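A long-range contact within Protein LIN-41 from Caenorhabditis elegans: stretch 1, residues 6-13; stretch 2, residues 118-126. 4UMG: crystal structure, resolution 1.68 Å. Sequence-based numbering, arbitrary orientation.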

# COMPACT_ATOMS: atom_id res chain seq x y z
N CYS A 6 0.72 -2.92 -14.17
CA CYS A 6 0.62 -4.37 -14.21
C CYS A 6 0.76 -4.83 -12.78
O CYS A 6 1.76 -4.55 -12.13
CB CYS A 6 1.72 -4.95 -15.10
SG CYS A 6 1.93 -6.73 -14.98
N ALA A 7 -0.24 -5.56 -12.26
CA ALA A 7 -0.19 -5.98 -10.88
C ALA A 7 1.06 -6.80 -10.50
O ALA A 7 1.72 -6.49 -9.50
CB ALA A 7 -1.45 -6.76 -10.53
N LYS A 8 1.40 -7.82 -11.28
CA LYS A 8 2.55 -8.69 -10.96
C LYS A 8 3.88 -7.98 -10.97
O LYS A 8 4.80 -8.44 -10.29
CB LYS A 8 2.59 -9.94 -11.86
CG LYS A 8 2.84 -9.73 -13.33
CD LYS A 8 2.55 -11.04 -14.05
CE LYS A 8 2.73 -10.95 -15.54
NZ LYS A 8 2.55 -12.31 -16.13
N ASN A 9 4.00 -6.87 -11.74
CA ASN A 9 5.26 -6.15 -11.81
C ASN A 9 5.34 -4.98 -10.84
O ASN A 9 6.41 -4.36 -10.72
CB ASN A 9 5.54 -5.63 -13.25
CG ASN A 9 5.80 -6.75 -14.26
OD1 ASN A 9 5.95 -7.94 -13.91
ND2 ASN A 9 5.82 -6.41 -15.53
N SER A 10 4.21 -4.62 -10.22
CA SER A 10 4.11 -3.52 -9.25
C SER A 10 4.41 -4.05 -7.84
O SER A 10 4.08 -5.19 -7.53
CB SER A 10 2.74 -2.85 -9.32
OG SER A 10 2.60 -2.33 -10.63
N SER A 11 5.07 -3.24 -7.01
CA SER A 11 5.44 -3.72 -5.68
C SER A 11 5.58 -2.60 -4.67
O SER A 11 5.80 -1.45 -5.05
CB SER A 11 6.79 -4.43 -5.76
OG SER A 11 7.78 -3.56 -6.29
N ILE A 12 5.59 -2.97 -3.39
CA ILE A 12 5.85 -2.01 -2.31
C ILE A 12 7.36 -1.79 -2.27
O ILE A 12 8.13 -2.75 -2.42
CB ILE A 12 5.30 -2.54 -0.96
CG1 ILE A 12 3.77 -2.77 -1.00
CG2 ILE A 12 5.72 -1.63 0.21
CD1 ILE A 12 3.21 -3.75 0.08
N VAL A 13 7.78 -0.54 -2.07
CA VAL A 13 9.20 -0.15 -1.99
C VAL A 13 9.70 -0.42 -0.55
O VAL A 13 9.25 0.24 0.39
CB VAL A 13 9.40 1.33 -2.41
CG1 VAL A 13 10.86 1.77 -2.28
CG2 VAL A 13 8.89 1.57 -3.83
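Stretch 2 (118-126) TPISGCPTT

Stretch 2 lies along stretch 1 in much the same direction: its early residues face Ala7, its middle sits against Ser10 and Ser11, and its later residues reach Ile12. It enters as a short strand at Thr118 and Pro119, passes through a type II turn from Ile120 to Cys123, and becomes strand again at Thr125. The CA atoms come nearest where Ala7 meets Ile120, 4.4 Å apart, and where Lys8 meets Ser121, 5.2 Å apart. Together the two segments bury 386 Å² against each other.

Thr118 opens the contact with its CA-to-CB bond directed toward stretch 1. Its CG2 methyl lies 3.6 Å from CB of Ala7, and its carbonyl O is 3.4 Å from the same CB. Alanine suits this place because its single methyl allows the backbone of stretch 2 to come close. The CA-to-CB bond of Pro119 points away from stretch 1, so it contributes mainly its backbone, with its O 3.7 Å from CB of Ala7; its phi of -58°, natural to a proline ring, fits the extended chain here.

Ile120 is buried, and its CA-to-CB bond points sideways to stretch 1. Its CA is 3.4 Å from Ala7 O, close enough for a CA-H...O contact, while its CB packs 3.6 Å from Ser10 O. The side chain spans several neighbours: CG2 lies 3.9 Å from CB of Ser10, and CD1 lies 4.0 Å from CA of Ser11 and 4.2 Å from CG1 of Ile12. A beta-branched aliphatic residue can thus fill space along several residues of stretch 1 at once.

Ser121 supplies the polar centre. Its N donates a hydrogen bond to Ser10 O at 3.2 Å and a weak one to Ala7 O at 3.4 Å, and its OG donates to Ser10 O at 2.7 Å. Backbone and side chain of one residue therefore converge on a single carbonyl; the serine side chain is short, and in the p rotamer its hydroxyl reaches the carbonyl to which its own N also donates. The same OG lies 3.2 Å from CB of Ser11. On its carbonyl side, Ser121 O accepts a 2.6 Å hydrogen bond from a water that in turn accepts one from Ile12 N at 2.9 Å, so the water joins the backbones where they do not bond directly.

Gly122 occupies the third position of the turn, with phi and psi of 89° and 0°. A CB at these angles would be jammed against the carbonyl O of Ser121, so the backbone itself calls for glycine. The turn closes with a hydrogen bond from Cys123 N to Ile120 O, 3.1 Å long.

The CA-to-CB bond of Cys123 points toward stretch 1, and SG lies 3.9 Å from CD1 of Ile12, an apolar contact suited to its soft, polarizable sulfur. Pro124, preceded by a cis peptide bond, lies out of reach. Thr125 makes the last approach, its CG2 4.4 Å from Ile12 CD1, and by Thr126 the chains have parted.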

# COMPACT_ATOMS: atom_id res chain seq x y z
N THR A 118 -6.38 -6.83 -9.39
CA THR A 118 -5.52 -7.94 -9.02
C THR A 118 -4.52 -7.52 -7.95
O THR A 118 -3.84 -6.53 -8.15
CB THR A 118 -4.75 -8.47 -10.27
OG1 THR A 118 -5.69 -8.98 -11.21
CG2 THR A 118 -3.70 -9.54 -9.90
N PRO A 119 -4.32 -8.32 -6.87
CA PRO A 119 -3.31 -7.94 -5.85
C PRO A 119 -1.92 -7.79 -6.44
O PRO A 119 -1.52 -8.61 -7.29
CB PRO A 119 -3.33 -9.11 -4.86
CG PRO A 119 -4.75 -9.68 -5.00
CD PRO A 119 -5.04 -9.54 -6.48
N ILE A 120 -1.18 -6.75 -6.01
CA ILE A 120 0.18 -6.56 -6.51
C ILE A 120 1.11 -7.58 -5.90
O ILE A 120 0.70 -8.29 -4.98
CB ILE A 120 0.68 -5.12 -6.31
CG1 ILE A 120 0.80 -4.74 -4.79
CG2 ILE A 120 -0.20 -4.15 -7.11
CD1 ILE A 120 1.62 -3.47 -4.50
N SER A 121 2.39 -7.61 -6.36
CA SER A 121 3.33 -8.58 -5.78
C SER A 121 3.45 -8.34 -4.28
O SER A 121 3.58 -7.19 -3.84
CB SER A 121 4.69 -8.47 -6.46
OG SER A 121 5.28 -7.22 -6.15
N GLY A 122 3.34 -9.40 -3.52
CA GLY A 122 3.48 -9.30 -2.07
C GLY A 122 2.22 -9.01 -1.30
O GLY A 122 2.28 -8.95 -0.08
N CYS A 123 1.06 -8.84 -1.99
CA CYS A 123 -0.22 -8.53 -1.31
C CYS A 123 -1.26 -9.66 -1.41
O CYS A 123 -1.23 -10.41 -2.39
CB CYS A 123 -0.80 -7.21 -1.81
SG CYS A 123 0.12 -5.76 -1.27
N PRO A 124 -2.15 -9.84 -0.41
CA PRO A 124 -2.28 -9.04 0.84
C PRO A 124 -1.20 -9.40 1.83
O PRO A 124 -0.61 -10.49 1.75
CB PRO A 124 -3.65 -9.45 1.38
CG PRO A 124 -3.84 -10.89 0.88
CD PRO A 124 -3.17 -10.91 -0.48
N THR A 125 -0.96 -8.50 2.77
CA THR A 125 0.09 -8.71 3.74
C THR A 125 -0.27 -8.09 5.12
O THR A 125 -1.26 -7.36 5.24
CB THR A 125 1.39 -8.14 3.16
OG1 THR A 125 2.45 -8.45 4.06
CG2 THR A 125 1.31 -6.62 2.88
N THR A 126 0.55 -8.39 6.13
CA THR A 126 0.39 -7.94 7.50
C THR A 126 1.30 -6.77 7.76
O THR A 126 2.39 -6.70 7.20
CB THR A 126 0.69 -9.14 8.45
OG1 THR A 126 -0.36 -10.12 8.32
CG2 THR A 126 0.87 -8.76 9.92
O HOH W 1 5.42 -5.74 -2.66